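Local coordinates for protein collagen adhesin (PDB 2OKM) that probably binds collagen, serving as the N2 subdomain of a cell-wall-anchored surface adhesin of Enterococcus faecalis, at residues R2-P5 / F6-V10; D41-G44 / S45-L49; D57-D61 / K62-Y66; F92-D95 / K96-T100. All coordinates share one frame; numbering follows the deposited sequence.

Contact 1 (R2-P5 / F6-V10); sequences RDYP and FFYKV. With SO4 (sulfate ion), chain B.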
loop_
_atom_site.group_PDB
_atom_site.type_symbol
_atom_site.label_atom_id
_atom_site.label_comp_id
_atom_site.label_asym_id
_atom_site.label_seq_id
_atom_site.Cartn_x
_atom_site.Cartn_y
_atom_site.Cartn_z
ATOM N N ARG A 2 -12.394 12.977 -8.521
ATOM C CA ARG A 2 -12.508 11.650 -9.107
ATOM C C ARG A 2 -12.966 10.596 -8.102
ATOM O O ARG A 2 -12.606 10.635 -6.925
ATOM C CB ARG A 2 -11.178 11.244 -9.744
ATOM C CG ARG A 2 -10.811 12.107 -10.938
ATOM C CD ARG A 2 -9.530 11.650 -11.618
ATOM N NE ARG A 2 -9.251 12.451 -12.808
ATOM C CZ ARG A 2 -8.349 13.426 -12.868
ATOM N NH1 ARG A 2 -7.615 13.728 -11.803
ATOM N NH2 ARG A 2 -8.191 14.111 -13.994
ATOM N N ASP A 3 -13.771 9.661 -8.596
ATOM C CA ASP A 3 -14.330 8.572 -7.801
ATOM C C ASP A 3 -13.399 7.363 -7.859
ATOM O O ASP A 3 -13.361 6.644 -8.851
ATOM C CB ASP A 3 -15.717 8.230 -8.367
ATOM C CG ASP A 3 -16.340 7.005 -7.731
ATOM O OD1 ASP A 3 -15.824 6.503 -6.716
ATOM O OD2 ASP A 3 -17.376 6.552 -8.256
ATOM N N TYR A 4 -12.642 7.152 -6.785
ATOM C CA TYR A 4 -11.701 6.037 -6.713
ATOM C C TYR A 4 -12.228 4.930 -5.813
ATOM O O TYR A 4 -13.115 5.153 -4.993
ATOM C CB TYR A 4 -10.364 6.507 -6.126
ATOM C CG TYR A 4 -9.596 7.506 -6.957
ATOM C CD1 TYR A 4 -8.895 7.105 -8.092
ATOM C CD2 TYR A 4 -9.558 8.854 -6.599
ATOM C CE1 TYR A 4 -8.170 8.019 -8.853
ATOM C CE2 TYR A 4 -8.835 9.780 -7.353
ATOM C CZ TYR A 4 -8.145 9.354 -8.476
ATOM O OH TYR A 4 -7.426 10.260 -9.222
ATOM N N PRO A 5 -11.706 3.706 -5.970
ATOM C CA PRO A 5 -12.205 2.657 -5.079
ATOM C C PRO A 5 -11.610 2.982 -3.712
ATOM O O PRO A 5 -10.701 3.813 -3.621
ATOM C CB PRO A 5 -11.616 1.379 -5.673
ATOM C CG PRO A 5 -10.369 1.853 -6.353
ATOM C CD PRO A 5 -10.790 3.158 -6.984
ATOM N N PHE A 6 -12.115 2.357 -2.655
ATOM C CA PHE A 6 -11.566 2.617 -1.333
ATOM C C PHE A 6 -10.097 2.222 -1.340
ATOM O O PHE A 6 -9.272 2.843 -0.672
ATOM C CB PHE A 6 -12.287 1.809 -0.260
ATOM C CG PHE A 6 -11.755 2.054 1.118
ATOM C CD1 PHE A 6 -12.098 3.207 1.813
ATOM C CD2 PHE A 6 -10.853 1.166 1.693
ATOM C CE1 PHE A 6 -11.549 3.475 3.066
ATOM C CE2 PHE A 6 -10.297 1.425 2.945
ATOM C CZ PHE A 6 -10.646 2.582 3.630
ATOM N N PHE A 7 -9.778 1.171 -2.087
ATOM C CA PHE A 7 -8.401 0.720 -2.176
ATOM C C PHE A 7 -8.044 0.099 -3.509
ATOM O O PHE A 7 -8.820 -0.652 -4.098
ATOM C CB PHE A 7 -8.079 -0.297 -1.075
ATOM C CG PHE A 7 -6.674 -0.841 -1.158
ATOM C CD1 PHE A 7 -6.401 -2.012 -1.857
ATOM C CD2 PHE A 7 -5.618 -0.138 -0.592
ATOM C CE1 PHE A 7 -5.089 -2.473 -1.996
ATOM C CE2 PHE A 7 -4.305 -0.586 -0.724
ATOM C CZ PHE A 7 -4.041 -1.756 -1.428
ATOM N N TYR A 8 -6.857 0.441 -3.989
ATOM C CA TYR A 8 -6.353 -0.144 -5.209
ATOM C C TYR A 8 -4.844 -0.085 -5.199
ATOM O O TYR A 8 -4.233 0.739 -4.507
ATOM C CB TYR A 8 -6.930 0.525 -6.468
ATOM C CG TYR A 8 -6.418 1.901 -6.803
ATOM C CD1 TYR A 8 -6.992 3.037 -6.238
ATOM C CD2 TYR A 8 -5.395 2.073 -7.739
ATOM C CE1 TYR A 8 -6.568 4.310 -6.604
ATOM C CE2 TYR A 8 -4.966 3.339 -8.108
ATOM C CZ TYR A 8 -5.558 4.451 -7.540
ATOM O OH TYR A 8 -5.148 5.705 -7.921
ATOM N N LYS A 9 -4.250 -0.977 -5.973
ATOM C CA LYS A 9 -2.815 -1.074 -6.041
ATOM C C LYS A 9 -2.327 -1.164 -7.479
ATOM O O LYS A 9 -2.890 -1.907 -8.291
ATOM C CB LYS A 9 -2.407 -2.311 -5.264
ATOM C CG LYS A 9 -0.973 -2.635 -5.332
ATOM C CD LYS A 9 -0.776 -3.895 -4.571
ATOM C CE LYS A 9 0.450 -4.505 -5.059
ATOM N NZ LYS A 9 1.603 -3.627 -4.768
ATOM N N VAL A 10 -1.292 -0.389 -7.787
ATOM C CA VAL A 10 -0.691 -0.392 -9.116
ATOM C C VAL A 10 0.813 -0.230 -8.982
ATOM O O VAL A 10 1.329 0.075 -7.909
ATOM C CB VAL A 10 -1.215 0.763 -10.001
ATOM C CG1 VAL A 10 -2.670 0.530 -10.343
ATOM C CG2 VAL A 10 -1.039 2.098 -9.279
HETATM S S SO4 B . -15.074 0.344 -4.280
HETATM O O1 SO4 B . -15.150 1.393 -5.315
HETATM O O2 SO4 B . -16.429 -0.123 -3.931
HETATM O O3 SO4 B . -14.279 -0.786 -4.796
HETATM O O4 SO4 B . -14.424 0.885 -3.076
#
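Pro5 and Phe6 meet at a sulfate ion, probably carried in from the crystallisation liquor, which sits where the chain turns from an irregular N-terminal run into a strand. The amide of Phe6 donates a nearly straight hydrogen bond to sulfate O4, 2.8 Å from Phe6 N with an angle of 167° at the hydrogen. Pro5 adds only carbon to this small anion site, its CA lying 3.2 Å from sulfate O1. No hydrogen bond links residues 2-5 to residues 6-10, so what remains between them is apolar. The proline ring reaches forward over the chain to the base of Tyr8, with Pro5 CG 3.6 Å from Tyr8 CD1 and about as far from Tyr8 CB. Tyr8 holds its CG between the backbone N and the carbonyl carbon (chi1 73°), which brings its ring back along the chain beside Pro5 and on to Tyr4. There the two tyrosines meet at a slant rather than in a stack, Tyr4 CD1 lying 3.9 Å from Tyr8 CE1, while the Tyr8 hydroxyl ends beside Tyr4 CE1. Phe6 and Phe7 turn their rings from this surface cluster toward other partners: Phe6 stacks on Tyr128, and Phe7 meets Tyr124 edge to face. Asn29 holds the loop itself, bonding to Arg2 O and Tyr4 N. The example illustrates how an irregular N-terminal segment is led into strand 7-12, which pairs antiparallel with strand 19-26 in the immunoglobulin-like beta sandwich of bacterial collagen adhesins.

Contact 2 (D41-G44 / S45-L49); sequences DRQG and SGQQL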
loop_
_atom_site.group_PDB
_atom_site.type_symbol
_atom_site.label_atom_id
_atom_site.label_comp_id
_atom_site.label_asym_id
_atom_site.label_seq_id
_atom_site.Cartn_x
_atom_site.Cartn_y
_atom_site.Cartn_z
ATOM N N ASP A 41 -0.236 -8.217 2.456
ATOM C CA ASP A 41 0.384 -8.184 1.138
ATOM C C ASP A 41 1.381 -9.310 0.878
ATOM O O ASP A 41 2.281 -9.552 1.679
ATOM C CB ASP A 41 1.073 -6.829 0.951
ATOM C CG ASP A 41 1.447 -6.559 -0.487
ATOM O OD1 ASP A 41 2.281 -7.307 -1.039
ATOM O OD2 ASP A 41 0.900 -5.594 -1.061
ATOM N N ARG A 42 1.207 -9.994 -0.251
ATOM C CA ARG A 42 2.089 -11.085 -0.649
ATOM C C ARG A 42 2.630 -10.775 -2.037
ATOM O O ARG A 42 1.909 -10.877 -3.031
ATOM C CB ARG A 42 1.326 -12.410 -0.664
ATOM N N GLN A 43 3.902 -10.398 -2.101
ATOM C CA GLN A 43 4.525 -10.045 -3.370
ATOM C C GLN A 43 4.797 -11.247 -4.266
ATOM O O GLN A 43 5.077 -12.345 -3.782
ATOM C CB GLN A 43 5.822 -9.285 -3.107
ATOM C CG GLN A 43 6.417 -8.645 -4.336
ATOM C CD GLN A 43 7.566 -7.731 -3.993
ATOM O OE1 GLN A 43 8.643 -8.182 -3.592
ATOM N NE2 GLN A 43 7.340 -6.433 -4.132
ATOM N N GLY A 44 4.705 -11.020 -5.574
ATOM C CA GLY A 44 4.930 -12.073 -6.549
ATOM C C GLY A 44 6.396 -12.376 -6.781
ATOM O O GLY A 44 7.276 -11.702 -6.249
ATOM N N SER A 45 6.659 -13.395 -7.590
ATOM C CA SER A 45 8.026 -13.811 -7.886
ATOM C C SER A 45 8.844 -12.792 -8.674
ATOM O O SER A 45 8.311 -11.810 -9.200
ATOM C CB SER A 45 8.002 -15.132 -8.658
ATOM O OG SER A 45 7.407 -14.961 -9.936
ATOM N N GLY A 46 10.151 -13.043 -8.738
ATOM C CA GLY A 46 11.066 -12.191 -9.479
ATOM C C GLY A 46 11.363 -10.842 -8.860
ATOM O O GLY A 46 11.918 -9.963 -9.526
ATOM N N GLN A 47 11.021 -10.689 -7.583
ATOM C CA GLN A 47 11.211 -9.426 -6.880
ATOM C C GLN A 47 11.679 -9.626 -5.448
ATOM O O GLN A 47 11.368 -10.633 -4.812
ATOM C CB GLN A 47 9.888 -8.659 -6.822
ATOM C CG GLN A 47 9.175 -8.495 -8.149
ATOM C CD GLN A 47 7.750 -8.006 -7.972
ATOM O OE1 GLN A 47 7.520 -6.859 -7.586
ATOM N NE2 GLN A 47 6.785 -8.882 -8.240
ATOM N N GLN A 48 12.421 -8.646 -4.951
ATOM C CA GLN A 48 12.899 -8.649 -3.579
ATOM C C GLN A 48 12.488 -7.316 -2.980
ATOM O O GLN A 48 12.980 -6.261 -3.376
ATOM C CB GLN A 48 14.416 -8.823 -3.524
ATOM C CG GLN A 48 14.831 -10.267 -3.732
ATOM C CD GLN A 48 14.292 -11.186 -2.641
ATOM O OE1 GLN A 48 14.066 -12.375 -2.871
ATOM N NE2 GLN A 48 14.092 -10.636 -1.446
ATOM N N LEU A 49 11.561 -7.379 -2.035
ATOM C CA LEU A 49 11.046 -6.188 -1.378
ATOM C C LEU A 49 12.131 -5.351 -0.705
ATOM O O LEU A 49 12.970 -5.878 0.024
ATOM C CB LEU A 49 10.002 -6.599 -0.342
ATOM C CG LEU A 49 9.374 -5.489 0.499
ATOM C CD1 LEU A 49 8.584 -4.546 -0.402
ATOM C CD2 LEU A 49 8.460 -6.109 1.545
HETATM O O HOH W 1 8.741 -11.244 -3.927
#
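Gln43 and Gln47 face each other across a beta arch, the strand-turn-strand unit whose two strands belong to different sheets of a beta sandwich. Strand 41-43 lies in the five-stranded sheet and strand 47-49 pairs with strand 101-110 in the other; the axes of these short segments stay 9.2 Å apart and their directions differ by 140°, so side chains rather than backbone bonds fill the space between.

Van der Waals contact comes first. The two glutamine side chains cross at an angle, their amide planes stacked and only 29° apart. Gln43 keeps CG anti to its own N (chi1 -169°) and runs out extended, which carries its amide across to the start of the second strand. Gln43 OE1 comes 3.5 Å from Gln47 CB and also approaches CB of Leu49.

The amides do not bond to each other; Gln43 NE2 and both polar atoms of Gln47 bond to neighbouring strands. Ser108 OG accepts from Gln43 NE2, whereas Gln47 OE1 receives the indole NH of Trp22 and Gln47 NE2 reaches the carbonyl of Glu121. Within the turn, Gln47 NE2 also makes a weak bond back to Ser45 O, at 3.4 Å. Ser45 OG bonds to Gln117 OE1. Gly46 lies in the turn with a positive phi, consistent with the chain reversal there.

Water supplies the remaining link: one molecule lies 2.8 Å from Gly44 O and the same distance from Gln47 O, within hydrogen-bonding distance of both.

Contact 3 (D57-D61 / K62-Y66); sequences DIVND and KETKY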
loop_
_atom_site.group_PDB
_atom_site.type_symbol
_atom_site.label_atom_id
_atom_site.label_comp_id
_atom_site.label_asym_id
_atom_site.label_seq_id
_atom_site.Cartn_x
_atom_site.Cartn_y
_atom_site.Cartn_z
ATOM N N ASP A 57 2.341 9.156 1.796
ATOM C CA ASP A 57 1.786 10.414 1.283
ATOM C C ASP A 57 0.409 10.507 1.939
ATOM O O ASP A 57 -0.548 9.895 1.466
ATOM C CB ASP A 57 1.669 10.278 -0.239
ATOM C CG ASP A 57 1.115 11.510 -0.916
ATOM O OD1 ASP A 57 0.631 12.428 -0.221
ATOM O OD2 ASP A 57 1.165 11.542 -2.168
ATOM N N ILE A 58 0.326 11.269 3.031
ATOM C CA ILE A 58 -0.902 11.389 3.819
ATOM C C ILE A 58 -1.609 12.724 3.640
ATOM O O ILE A 58 -1.022 13.782 3.865
ATOM C CB ILE A 58 -0.571 11.180 5.310
ATOM C CG1 ILE A 58 0.330 9.951 5.462
ATOM C CG2 ILE A 58 -1.851 10.990 6.119
ATOM C CD1 ILE A 58 0.750 9.673 6.889
ATOM N N VAL A 59 -2.883 12.668 3.263
ATOM C CA VAL A 59 -3.637 13.889 3.013
ATOM C C VAL A 59 -5.051 13.946 3.578
ATOM O O VAL A 59 -5.815 12.990 3.470
ATOM C CB VAL A 59 -3.751 14.142 1.481
ATOM C CG1 VAL A 59 -4.495 15.442 1.212
ATOM C CG2 VAL A 59 -2.370 14.180 0.847
ATOM N N ASN A 60 -5.385 15.075 4.197
ATOM C CA ASN A 60 -6.740 15.308 4.682
ATOM C C ASN A 60 -6.999 16.804 4.514
ATOM O O ASN A 60 -6.127 17.526 4.017
ATOM C CB ASN A 60 -6.946 14.845 6.137
ATOM C CG ASN A 60 -5.996 15.492 7.116
ATOM O OD1 ASN A 60 -5.715 16.682 7.038
ATOM N ND2 ASN A 60 -5.513 14.703 8.071
ATOM N N ASP A 61 -8.184 17.272 4.893
ATOM C CA ASP A 61 -8.510 18.687 4.724
ATOM C C ASP A 61 -7.775 19.626 5.673
ATOM O O ASP A 61 -8.018 20.836 5.676
ATOM C CB ASP A 61 -10.027 18.912 4.835
ATOM C CG ASP A 61 -10.597 18.480 6.176
ATOM O OD1 ASP A 61 -9.815 18.188 7.104
ATOM O OD2 ASP A 61 -11.843 18.445 6.302
ATOM N N LYS A 62 -6.865 19.075 6.467
ATOM C CA LYS A 62 -6.100 19.879 7.408
ATOM C C LYS A 62 -4.656 20.038 6.946
ATOM O O LYS A 62 -4.065 21.112 7.078
ATOM C CB LYS A 62 -6.108 19.224 8.794
ATOM C CG LYS A 62 -7.482 19.132 9.442
ATOM C CD LYS A 62 -7.432 18.356 10.757
ATOM C CE LYS A 62 -7.129 16.884 10.528
ATOM N NZ LYS A 62 -7.091 16.114 11.803
ATOM N N GLU A 63 -4.091 18.974 6.385
ATOM C CA GLU A 63 -2.698 19.032 5.976
ATOM C C GLU A 63 -2.247 17.926 5.034
ATOM O O GLU A 63 -2.900 16.890 4.892
ATOM C CB GLU A 63 -1.818 19.004 7.230
ATOM C CG GLU A 63 -2.134 17.822 8.146
ATOM C CD GLU A 63 -1.465 17.905 9.509
ATOM O OE1 GLU A 63 -1.821 17.091 10.389
ATOM O OE2 GLU A 63 -0.585 18.769 9.709
ATOM N N THR A 64 -1.109 18.179 4.395
ATOM C CA THR A 64 -0.474 17.240 3.481
ATOM C C THR A 64 0.864 16.871 4.120
ATOM O O THR A 64 1.636 17.751 4.515
ATOM C CB THR A 64 -0.212 17.889 2.105
ATOM O OG1 THR A 64 -1.462 18.192 1.476
ATOM C CG2 THR A 64 0.588 16.950 1.214
ATOM N N LYS A 65 1.133 15.577 4.245
ATOM C CA LYS A 65 2.383 15.126 4.844
ATOM C C LYS A 65 2.976 13.983 4.027
ATOM O O LYS A 65 2.254 13.179 3.445
ATOM C CB LYS A 65 2.148 14.650 6.299
ATOM C CG LYS A 65 1.548 15.718 7.234
ATOM C CD LYS A 65 0.941 15.120 8.528
ATOM C CE LYS A 65 1.992 14.555 9.474
ATOM N NZ LYS A 65 1.412 14.173 10.802
ATOM N N TYR A 66 4.302 13.932 3.979
ATOM C CA TYR A 66 5.028 12.871 3.289
ATOM C C TYR A 66 6.046 12.427 4.327
ATOM O O TYR A 66 7.014 13.139 4.602
ATOM C CB TYR A 66 5.732 13.402 2.035
ATOM C CG TYR A 66 4.819 13.647 0.847
ATOM C CD1 TYR A 66 4.763 12.745 -0.219
ATOM C CD2 TYR A 66 4.041 14.801 0.770
ATOM C CE1 TYR A 66 3.956 12.999 -1.339
ATOM C CE2 TYR A 66 3.233 15.062 -0.337
ATOM C CZ TYR A 66 3.196 14.163 -1.388
ATOM O OH TYR A 66 2.414 14.456 -2.489
HETATM O O HOH W 2 -0.279 14.537 -1.753
HETATM O O HOH W 3 -2.238 14.635 6.425
HETATM O O HOH W 4 -4.085 15.431 10.315
HETATM O O HOH W 5 -4.005 18.592 2.324
#
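Asp57 holds CG anti to its backbone N (chi1 -180°) while Tyr66 sets CG anti to its carbonyl carbon (chi1 -76°), and with these settings the carboxylate lies along the phenol. The planes are stacked, 30° apart, and Asp57 OD1 sits over one face of the ring, displaced toward its rim at Tyr66 CZ, 3.3 Å away. A water then ties the two ends, donating to OD1 and bonding to Tyr66 OH. Asp57 OD2 makes a long, weak ion pair with Arg105, which probably helps to stabilise its negative charge. Next along this face, Val59 CG2 touches Thr64 CG2, the side chains pointing the same way.

The frame is a beta hairpin of strands 55-59 and 64-68, the first of which pairs on its other edge with strand 101-110. Ile58 and Lys65 form a hydrogen-bonded pair, Ile58 N to Lys65 O at 2.7 Å and Lys65 N to Ile58 O at 2.8 Å, flanked by the non-hydrogen-bonded pairs Asp57-Tyr66 and Val59-Thr64. Lys65 sends its amine away to Gln75 and Tyr77.

Toward the tip Asn60 N bonds to Glu63 O at 3.2 Å, and the Asn60 side chain makes an Asx turn. Its OD1 accepts from Lys62 N at 2.7 Å and from Glu63 N at 2.9 Å, the two donors arriving from opposite faces of the amide plane. This double grip should fix the rotation of the amide. Its other end, ND2, gives a hydrogen to a water that in turn donates to Glu63 OE1, 2.8 Å away.

Contact 4 (F92-D95 / K96-T100); sequences FYRD and KARFT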
loop_
_atom_site.group_PDB
_atom_site.type_symbol
_atom_site.label_atom_id
_atom_site.label_comp_id
_atom_site.label_asym_id
_atom_site.label_seq_id
_atom_site.Cartn_x
_atom_site.Cartn_y
_atom_site.Cartn_z
ATOM N N PHE A 92 -3.545 0.529 9.283
ATOM C CA PHE A 92 -3.744 1.965 9.474
ATOM C C PHE A 92 -4.765 2.063 10.597
ATOM O O PHE A 92 -5.875 1.530 10.480
ATOM C CB PHE A 92 -4.334 2.613 8.217
ATOM C CG PHE A 92 -3.463 2.493 7.001
ATOM C CD1 PHE A 92 -2.603 3.524 6.642
ATOM C CD2 PHE A 92 -3.503 1.344 6.219
ATOM C CE1 PHE A 92 -1.793 3.414 5.517
ATOM C CE2 PHE A 92 -2.696 1.224 5.091
ATOM C CZ PHE A 92 -1.840 2.259 4.740
ATOM N N TYR A 93 -4.398 2.726 11.690
ATOM C CA TYR A 93 -5.318 2.856 12.814
ATOM C C TYR A 93 -6.506 3.750 12.469
ATOM O O TYR A 93 -6.372 4.752 11.769
ATOM C CB TYR A 93 -4.587 3.392 14.047
ATOM C CG TYR A 93 -3.422 2.531 14.498
ATOM C CD1 TYR A 93 -3.504 1.139 14.468
ATOM C CD2 TYR A 93 -2.247 3.111 14.978
ATOM C CE1 TYR A 93 -2.443 0.342 14.905
ATOM C CE2 TYR A 93 -1.181 2.321 15.419
ATOM C CZ TYR A 93 -1.287 0.942 15.378
ATOM O OH TYR A 93 -0.236 0.158 15.802
ATOM N N ARG A 94 -7.668 3.364 12.980
ATOM C CA ARG A 94 -8.923 4.063 12.737
ATOM C C ARG A 94 -8.893 5.588 12.826
ATOM O O ARG A 94 -9.199 6.281 11.853
ATOM C CB ARG A 94 -9.983 3.522 13.705
ATOM C CG ARG A 94 -11.431 3.851 13.365
ATOM C CD ARG A 94 -11.796 5.299 13.643
ATOM N NE ARG A 94 -13.236 5.528 13.508
ATOM C CZ ARG A 94 -14.113 5.412 14.500
ATOM N NH1 ARG A 94 -13.708 5.070 15.716
ATOM N NH2 ARG A 94 -15.403 5.640 14.276
ATOM N N ASP A 95 -8.533 6.116 13.991
ATOM C CA ASP A 95 -8.552 7.558 14.186
ATOM C C ASP A 95 -7.889 8.438 13.138
ATOM O O ASP A 95 -8.532 9.337 12.593
ATOM C CB ASP A 95 -8.006 7.922 15.569
ATOM C CG ASP A 95 -9.075 7.882 16.638
ATOM O OD1 ASP A 95 -8.855 8.465 17.720
ATOM O OD2 ASP A 95 -10.135 7.267 16.392
ATOM N N LYS A 96 -6.615 8.197 12.851
ATOM C CA LYS A 96 -5.934 9.033 11.875
ATOM C C LYS A 96 -6.243 8.677 10.426
ATOM O O LYS A 96 -5.809 9.371 9.501
ATOM C CB LYS A 96 -4.424 9.042 12.146
ATOM C CG LYS A 96 -4.075 9.798 13.433
ATOM C CD LYS A 96 -2.596 10.128 13.562
ATOM C CE LYS A 96 -2.343 10.940 14.831
ATOM N NZ LYS A 96 -0.940 11.432 14.950
ATOM N N ALA A 97 -7.015 7.614 10.226
ATOM C CA ALA A 97 -7.398 7.209 8.878
ATOM C C ALA A 97 -8.740 7.836 8.492
ATOM O O ALA A 97 -9.088 7.894 7.315
ATOM C CB ALA A 97 -7.479 5.691 8.784
ATOM N N ARG A 98 -9.498 8.306 9.481
ATOM C CA ARG A 98 -10.790 8.924 9.193
ATOM C C ARG A 98 -10.608 10.142 8.289
ATOM O O ARG A 98 -9.837 11.045 8.610
ATOM C CB ARG A 98 -11.482 9.372 10.485
ATOM C CG ARG A 98 -11.747 8.258 11.478
ATOM C CD ARG A 98 -12.527 8.780 12.678
ATOM N NE ARG A 98 -13.887 9.169 12.316
ATOM C CZ ARG A 98 -14.743 9.757 13.146
ATOM N NH1 ARG A 98 -14.379 10.025 14.395
ATOM N NH2 ARG A 98 -15.961 10.078 12.730
ATOM N N PHE A 99 -11.323 10.155 7.164
ATOM C CA PHE A 99 -11.280 11.262 6.208
ATOM C C PHE A 99 -9.868 11.577 5.728
ATOM O O PHE A 99 -9.560 12.715 5.358
ATOM C CB PHE A 99 -11.892 12.521 6.835
ATOM C CG PHE A 99 -13.228 12.288 7.483
ATOM C CD1 PHE A 99 -13.352 12.267 8.870
ATOM C CD2 PHE A 99 -14.359 12.069 6.708
ATOM C CE1 PHE A 99 -14.586 12.026 9.473
ATOM C CE2 PHE A 99 -15.598 11.827 7.301
ATOM C CZ PHE A 99 -15.711 11.806 8.684
ATOM N N THR A 100 -9.017 10.559 5.709
ATOM C CA THR A 100 -7.630 10.748 5.315
ATOM C C THR A 100 -7.176 9.714 4.292
ATOM O O THR A 100 -7.463 8.524 4.430
ATOM C CB THR A 100 -6.719 10.676 6.567
ATOM O OG1 THR A 100 -7.133 11.675 7.510
ATOM C CG2 THR A 100 -5.263 10.917 6.199
HETATM O O HOH W 6 -8.643 11.563 11.151
HETATM O O HOH W 7 -12.397 8.784 16.340
#
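Arg94 O faces the amides of Ala97 and Arg98 in one weakly bonded helical turn; it accepts from Ala97 N, which lies well above its carbonyl plane, at 3.0 Å and only weakly from Arg98 N, before a type II beta turn from Ala97 to Thr100 leads into strand 101-110. Thr100 N bonds back to Ala97 O to close that turn, and Thr100 OG1 donates to Arg98 O at 3.0 Å. On the inner side, Ala97 CB touches Phe92 CB, 4.4 Å away, and the Phe92 ring goes on to meet Phe72 and Phe102. On the outer side two arginines cross. Arg94, bent at chi2 (-74°), brings NE to within 3.4 Å of Arg98 CD, and its NH2 hangs 4.2 Å above the centre of the Arg98 guanidinium, the planes 33° apart. Lys96 points elsewhere, to Gln75 O and the ring of Tyr77. A water joins Asp95 OD2, 2.7 Å away, to Arg98 NH1. The closeness of the two arginines is consistent with each NE having its own acceptor: Asp32, in a salt bridge, and Asp95 through the water probably offset part of the charge of Arg98, while Arg94 NE is met by a neutral carbonyl, Val33 O.

None of the four is a pure core contact: contacts 1 and 3 are surface features, while contacts 2 and 4 are partly buried. Contacts 1, 2 and 3 all reach the six-stranded sheet, though contact 2 spans to the other sheet as well. Contacts 3 and 4 are neighbours, their centres about 12 Å apart, with Ile58 CG2 against Thr100 CG2 at 3.4 Å; contact 2 lies on the far side of the chain's centre from both, yet Lys9 and Asp41 bring it up against contact 1. The chemistry follows position: apolar rings at the terminus, stacked amides between sheets, a bonded hairpin ladder, and two crossed arginines with outside acceptors beside a short helix.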